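Sugar phosphate isomerase/epimerase (Parabacteroides distasonis, PDB 3OBE) is probably an isomerase or epimerase acting on sugars, built on a xylose isomerase-like TIM barrel. Local coordinates at residues M23-T27 with Y28-Q32; G255-F259 with P260-K264. One frame throughout, in Å; residues are numbered along the deposited sequence.

Contact 1. Residues M23-T27 with Y28-Q32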
HETATM    1  N   MSE A  23       8.699   2.771 -10.134  1.00 16.93           N
HETATM    2  CA  MSE A  23       8.349   3.612  -9.002  1.00 16.80           C
HETATM    3  C   MSE A  23       6.843   3.820  -8.957  1.00 14.90           C
HETATM    4  O   MSE A  23       6.226   4.260  -9.931  1.00 14.53           O
HETATM    5  CB  MSE A  23       9.071   4.971  -9.115  1.00 17.48           C
HETATM    6  CG  MSE A  23       8.662   5.937  -8.096  1.00 21.10           C
HETATM    7 SE   MSE A  23       9.815   7.533  -8.398  0.75 26.42          SE
HETATM    8  CE  MSE A  23       8.976   8.208  -9.790  1.00 20.12           C
ATOM      9  N   GLY A  24       6.237   3.495  -7.816  1.00 14.66           N
ATOM     10  CA  GLY A  24       4.807   3.669  -7.680  1.00 13.57           C
ATOM     11  C   GLY A  24       4.359   4.858  -6.858  1.00 12.89           C
ATOM     12  O   GLY A  24       5.126   5.434  -6.057  1.00 13.02           O
ATOM     13  N   LEU A  25       3.090   5.190  -7.049  1.00 12.49           N
ATOM     14  CA  LEU A  25       2.433   6.269  -6.301  1.00 12.53           C
ATOM     15  C   LEU A  25       1.065   5.812  -5.879  1.00 12.76           C
ATOM     16  O   LEU A  25       0.287   5.332  -6.724  1.00 13.55           O
ATOM     17  CB  LEU A  25       2.247   7.529  -7.199  1.00 13.15           C
ATOM     18  CG  LEU A  25       1.521   8.709  -6.518  1.00 13.13           C
ATOM     19  CD1 LEU A  25       2.364   9.325  -5.406  1.00 13.23           C
ATOM     20  CD2 LEU A  25       1.141   9.800  -7.508  1.00 14.77           C
ATOM     21  N   GLN A  26       0.725   6.027  -4.604  1.00 11.74           N
ATOM     22  CA  GLN A  26      -0.661   5.913  -4.149  1.00 11.99           C
ATOM     23  C   GLN A  26      -1.399   7.193  -4.508  1.00 12.38           C
ATOM     24  O   GLN A  26      -1.068   8.273  -4.048  1.00 13.26           O
ATOM     25  CB  GLN A  26      -0.712   5.612  -2.652  1.00 11.72           C
ATOM     26  CG  GLN A  26      -2.061   5.832  -1.948  1.00 11.84           C
ATOM     27  CD  GLN A  26      -3.241   5.129  -2.615  1.00 13.19           C
ATOM     28  OE1 GLN A  26      -4.108   5.786  -3.178  1.00 12.60           O
ATOM     29  NE2 GLN A  26      -3.264   3.787  -2.574  1.00 11.95           N
ATOM     30  N   THR A  27      -2.388   7.092  -5.389  1.00 14.29           N
ATOM     31  CA  THR A  27      -2.973   8.254  -5.968  1.00 13.64           C
ATOM     32  C   THR A  27      -3.864   9.106  -5.033  1.00 12.91           C
ATOM     33  O   THR A  27      -4.211  10.279  -5.351  1.00 13.98           O
ATOM     34  CB  THR A  27      -3.827   7.870  -7.203  1.00 15.53           C
ATOM     35  OG1 THR A  27      -4.877   6.999  -6.800  1.00 15.31           O
ATOM     36  CG2 THR A  27      -2.925   7.244  -8.341  1.00 16.22           C
ATOM     37  N   TYR A  28      -4.217   8.528  -3.892  1.00 13.89           N
ATOM     38  CA  TYR A  28      -4.866   9.278  -2.848  1.00 14.40           C
ATOM     39  C   TYR A  28      -4.012  10.503  -2.442  1.00 14.73           C
ATOM     40  O   TYR A  28      -4.559  11.522  -2.030  1.00 14.58           O
ATOM     41  CB  TYR A  28      -5.112   8.385  -1.660  1.00 15.05           C
ATOM     42  CG  TYR A  28      -5.979   9.015  -0.592  1.00 14.98           C
ATOM     43  CD1 TYR A  28      -7.329   9.236  -0.805  1.00 21.40           C
ATOM     44  CD2 TYR A  28      -5.405   9.417   0.624  1.00 18.07           C
ATOM     45  CE1 TYR A  28      -8.121   9.811   0.183  1.00 24.20           C
ATOM     46  CE2 TYR A  28      -6.189   9.997   1.609  1.00 23.39           C
ATOM     47  CZ  TYR A  28      -7.520  10.195   1.375  1.00 25.93           C
ATOM     48  OH  TYR A  28      -8.289  10.754   2.368  1.00 31.18           O
ATOM     49  N   SER A  29      -2.700  10.420  -2.670  1.00 14.28           N
ATOM     50  CA  SER A  29      -1.787  11.547  -2.420  1.00 15.11           C
ATOM     51  C   SER A  29      -2.172  12.828  -3.130  1.00 16.36           C
ATOM     52  O   SER A  29      -1.829  13.893  -2.646  1.00 16.52           O
ATOM     53  CB  SER A  29      -0.355  11.199  -2.873  1.00 14.10           C
ATOM     54  OG  SER A  29       0.101  10.033  -2.208  1.00 14.51           O
ATOM     55  N   LEU A  30      -2.832  12.732  -4.286  1.00 16.22           N
ATOM     56  CA  LEU A  30      -3.035  13.885  -5.138  1.00 18.10           C
ATOM     57  C   LEU A  30      -4.433  14.457  -4.941  1.00 21.66           C
ATOM     58  O   LEU A  30      -4.706  15.574  -5.360  1.00 21.51           O
ATOM     59  CB  LEU A  30      -2.841  13.485  -6.592  1.00 18.62           C
ATOM     60  CG  LEU A  30      -1.380  13.197  -6.936  1.00 16.80           C
ATOM     61  CD1 LEU A  30      -1.272  12.607  -8.352  1.00 22.48           C
ATOM     62  CD2 LEU A  30      -0.599  14.550  -6.875  1.00 18.48           C
ATOM     63  N   GLY A  31      -5.289  13.664  -4.279  1.00 24.94           N
ATOM     64  CA  GLY A  31      -6.747  13.850  -4.248  1.00 27.63           C
ATOM     65  C   GLY A  31      -7.333  14.415  -5.508  1.00 27.66           C
ATOM     66  O   GLY A  31      -7.192  13.860  -6.639  1.00 28.94           O
ATOM     67  N   GLN A  32      -7.905  15.601  -5.340  1.00 30.67           N
ATOM     68  CA  GLN A  32      -8.665  16.232  -6.400  1.00 30.90           C
ATOM     69  C   GLN A  32      -7.750  16.783  -7.476  1.00 29.06           C
ATOM     70  O   GLN A  32      -8.208  17.044  -8.575  1.00 28.15           O
ATOM     71  CB  GLN A  32      -9.596  17.327  -5.817  1.00 33.49           C
ATOM     72  CG  GLN A  32     -10.784  16.734  -5.069  1.00 37.82           C
ATOM     73  CD  GLN A  32     -11.728  15.971  -6.001  1.00 43.92           C
ATOM     74  OE1 GLN A  32     -11.969  16.379  -7.149  1.00 48.34           O
ATOM     75  NE2 GLN A  32     -12.236  14.840  -5.524  1.00 48.79           N
TER
HETATM   76  O   HOH W   1      -6.476  11.209  -6.569  1.00 31.32           O
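Tyr28 N gives its hydrogen to Gln26 OE1 at 2.8 Å, in the carbonyl plane and on a lone pair, so the glutamine side chain receives an amide within the turn. Gln26 can do this because its chain is bent at chi2 (52°); a long side chain with an acceptor and a donor suits the place, for NE2 is hydrogen-bonded to Glu54 OE1 and Ile55 O. The Tyr28 ring stands 67° from the amide plane and meets Phe56 edge to face. Ser29 closes on Gln26 O through its OG at 2.8 Å, in the carbonyl plane, and its N at 3.0 Å, 36° above it; serine's short arm lets OG reach the oxygen its own N uses, and OG also bonds Leu278 N. Leu30 N reaches Thr27 O at 3.0 Å, continuing the 3-10 pattern, while its CD1 meets Leu25 CD2 at 3.8 Å, the side chains nearly perpendicular. Gly31 has a positive phi, which glycine adopts most easily, and a water joins its O to Thr27 O. This 3-10 turn opens the beta-alpha loop at the C-terminal end of strand 24-26, which runs between parallel strands 52-55 and 273-276; helices 38-48 and 287-300 cover both leucines.

Contact 2. Residues G255-F259 with P260-K264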
ATOM      1  N   GLY A 255      14.328  15.269   8.745  1.00 17.17           N
ATOM      2  CA  GLY A 255      15.314  14.641   9.607  1.00 17.54           C
ATOM      3  C   GLY A 255      15.003  13.209  10.011  1.00 17.69           C
ATOM      4  O   GLY A 255      15.792  12.613  10.726  1.00 18.21           O
HETATM    5  N   MSE A 256      13.889  12.577   9.584  0.50 17.30           N
HETATM    6  CA  MSE A 256      13.367  11.351  10.295  0.50 17.63           C
HETATM    7  C   MSE A 256      13.689   9.855   9.902  0.50 17.52           C
HETATM    8  O   MSE A 256      13.833   9.035  10.806  0.50 20.35           O
HETATM    9  CB  MSE A 256      11.840  11.482  10.478  0.50 17.70           C
HETATM   10  CG  MSE A 256      11.398  12.842  10.981  0.50 19.68           C
HETATM   11 SE   MSE A 256       9.437  12.899  11.116  0.38 24.34          SE
HETATM   12  CE  MSE A 256       9.404  11.222  11.957  0.50 15.38           C
HETATM   13  N   MSE A 257      13.765   9.465   8.623  1.00 17.93           N
HETATM   14  CA  MSE A 257      13.823   8.304   7.733  1.00 15.35           C
HETATM   15  C   MSE A 257      15.240   8.148   7.165  1.00 16.22           C
HETATM   16  O   MSE A 257      15.855   9.121   6.727  1.00 17.58           O
HETATM   17  CB  MSE A 257      12.786   8.436   6.585  1.00 14.90           C
HETATM   18  CG  MSE A 257      11.399   8.903   6.998  1.00 14.50           C
HETATM   19 SE   MSE A 257      10.683   7.685   8.287  0.75 15.81          SE
HETATM   20  CE  MSE A 257      10.821   5.977   7.352  1.00 19.55           C
ATOM     21  N   ASN A 258      15.717   6.908   7.183  1.00 16.39           N
ATOM     22  CA  ASN A 258      16.981   6.540   6.556  1.00 16.46           C
ATOM     23  C   ASN A 258      16.660   5.705   5.314  1.00 16.48           C
ATOM     24  O   ASN A 258      16.648   4.472   5.351  1.00 16.39           O
ATOM     25  CB  ASN A 258      17.845   5.768   7.542  1.00 16.81           C
ATOM     26  CG  ASN A 258      19.299   5.668   7.047  1.00 17.10           C
ATOM     27  OD1 ASN A 258      19.517   5.524   5.844  1.00 18.95           O
ATOM     28  ND2 ASN A 258      20.243   5.682   7.950  1.00 16.09           N
ATOM     29  N   PHE A 259      16.339   6.388   4.229  1.00 17.06           N
ATOM     30  CA  PHE A 259      15.968   5.724   2.989  1.00 16.55           C
ATOM     31  C   PHE A 259      17.120   4.904   2.422  1.00 17.30           C
ATOM     32  O   PHE A 259      16.874   3.828   1.902  1.00 17.95           O
ATOM     33  CB  PHE A 259      15.345   6.712   1.999  1.00 16.43           C
ATOM     34  CG  PHE A 259      13.960   7.129   2.407  1.00 14.93           C
ATOM     35  CD1 PHE A 259      12.963   6.164   2.500  1.00 16.04           C
ATOM     36  CD2 PHE A 259      13.670   8.424   2.767  1.00 15.22           C
ATOM     37  CE1 PHE A 259      11.688   6.471   2.921  1.00 14.87           C
ATOM     38  CE2 PHE A 259      12.361   8.732   3.195  1.00 14.53           C
ATOM     39  CZ  PHE A 259      11.403   7.761   3.229  1.00 14.85           C
ATOM     40  N   PRO A 260      18.384   5.353   2.581  1.00 18.28           N
ATOM     41  CA  PRO A 260      19.455   4.474   2.073  1.00 18.73           C
ATOM     42  C   PRO A 260      19.407   3.102   2.723  1.00 19.11           C
ATOM     43  O   PRO A 260      19.497   2.095   2.049  1.00 18.44           O
ATOM     44  CB  PRO A 260      20.712   5.249   2.412  1.00 20.43           C
ATOM     45  CG  PRO A 260      20.313   6.665   2.245  1.00 19.35           C
ATOM     46  CD  PRO A 260      18.914   6.705   2.863  1.00 17.80           C
ATOM     47  N   ASN A 261      19.176   3.046   4.037  1.00 18.76           N
ATOM     48  CA  ASN A 261      19.075   1.741   4.704  1.00 18.42           C
ATOM     49  C   ASN A 261      17.813   0.969   4.427  1.00 17.62           C
ATOM     50  O   ASN A 261      17.861  -0.252   4.358  1.00 18.12           O
ATOM     51  CB  ASN A 261      19.254   1.875   6.200  1.00 18.90           C
ATOM     52  CG  ASN A 261      20.687   2.141   6.598  1.00 20.04           C
ATOM     53  OD1 ASN A 261      21.666   1.979   5.827  1.00 21.47           O
ATOM     54  ND2 ASN A 261      20.844   2.561   7.843  1.00 22.28           N
ATOM     55  N   ILE A 262      16.679   1.669   4.319  1.00 16.53           N
ATOM     56  CA  ILE A 262      15.401   1.044   3.988  1.00 16.28           C
ATOM     57  C   ILE A 262      15.462   0.376   2.623  1.00 16.56           C
ATOM     58  O   ILE A 262      15.099  -0.807   2.484  1.00 15.42           O
ATOM     59  CB  ILE A 262      14.254   2.057   4.086  1.00 16.07           C
ATOM     60  CG1 ILE A 262      14.001   2.400   5.561  1.00 18.47           C
ATOM     61  CG2 ILE A 262      12.984   1.565   3.385  1.00 14.72           C
ATOM     62  CD1 ILE A 262      13.172   3.642   5.780  1.00 14.88           C
ATOM     63  N   PHE A 263      15.990   1.100   1.648  1.00 16.68           N
ATOM     64  CA  PHE A 263      16.126   0.543   0.300  1.00 16.89           C
ATOM     65  C   PHE A 263      17.160  -0.572   0.221  1.00 18.60           C
ATOM     66  O   PHE A 263      16.890  -1.592  -0.382  1.00 19.73           O
ATOM     67  CB  PHE A 263      16.408   1.652  -0.703  1.00 17.35           C
ATOM     68  CG  PHE A 263      15.168   2.323  -1.185  1.00 14.92           C
ATOM     69  CD1 PHE A 263      14.369   1.765  -2.166  1.00 16.80           C
ATOM     70  CD2 PHE A 263      14.769   3.520  -0.616  1.00 16.35           C
ATOM     71  CE1 PHE A 263      13.208   2.386  -2.538  1.00 16.26           C
ATOM     72  CE2 PHE A 263      13.655   4.116  -1.004  1.00 14.49           C
ATOM     73  CZ  PHE A 263      12.858   3.566  -1.956  1.00 14.44           C
ATOM     74  N   LYS A 264      18.294  -0.434   0.896  1.00 18.20           N
ATOM     75  CA  LYS A 264      19.266  -1.520   0.969  1.00 20.50           C
ATOM     76  C   LYS A 264      18.622  -2.803   1.497  1.00 19.87           C
ATOM     77  O   LYS A 264      18.787  -3.859   0.889  1.00 20.10           O
ATOM     78  CB  LYS A 264      20.467  -1.104   1.843  1.00 20.73           C
ATOM     79  CG  LYS A 264      21.555  -2.142   1.969  1.00 25.54           C
ATOM     80  CD  LYS A 264      22.632  -1.655   3.003  1.00 27.00           C
TER
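Phe259 O accepts the amide of Phe263 at 2.9 Å, with an N-H...O angle of 171°, and the same oxygen lies in plane at the edge of the Phe263 ring, 3.3 Å from CD2. One residue earlier, Asn258 O takes the amide of Ile262 at 3.0 Å. Asn258 is the N-cap of helix 259-269: its OD1 accepts from Asn261 N at 3.1 Å, the donor standing above the plane of the amide. With chi1 at -166°, CG is opposite the backbone N and the amide folds over the start of the helix, where asparagine is short enough to meet an amide of the first turn. It also stacks on the amide of Asn261, the two planes 15° apart. Pro260 suits this first turn because its nitrogen has no hydrogen to offer and its ring holds phi at a helical value; its CD lies 3.3 Å from Asn258 OD1, and its side chain also touches Phe303. An alanine here would lack the ring and would probably leave Asn258 OD1 and Phe303 without that packing, and the helix start freer to turn. On the inner side, the unbranched selenomethionine Met257 bends at chi2 and chi3 to bring CE 3.7 Å from Ile262 CD1, which also meets Phe259 CD1, as does Phe263 CE2. Helix 259-269 packs by Phe259, Ile262 and Phe263 on strand 240-245, with helix 219-224 against Met257 and Ile262, and helix 287-300 against Phe259 and Phe263.

How the contacts relate
Contacts 1 and 2 come in series along the chain and do not touch: their centres are about 21 Å apart and their nearest atoms about 8 Å. Contact 1 is the turn that leaves the first barrel strand, its centre about 11 Å from the centre of the chain; contact 2 starts an outer helix, its centre about 18 Å from that point. Tyr274 of strand 273-276 bears on both, touching Met23 and meeting Phe263 edge to face. In TIM barrels the active site lies at the C-terminal ends of the strands, so contact 1 probably borders it. A phosphate and an ethanol, probably from the crystallisation liquor, each about 4 Å from the Tyr28 side chain, may mark that pocket.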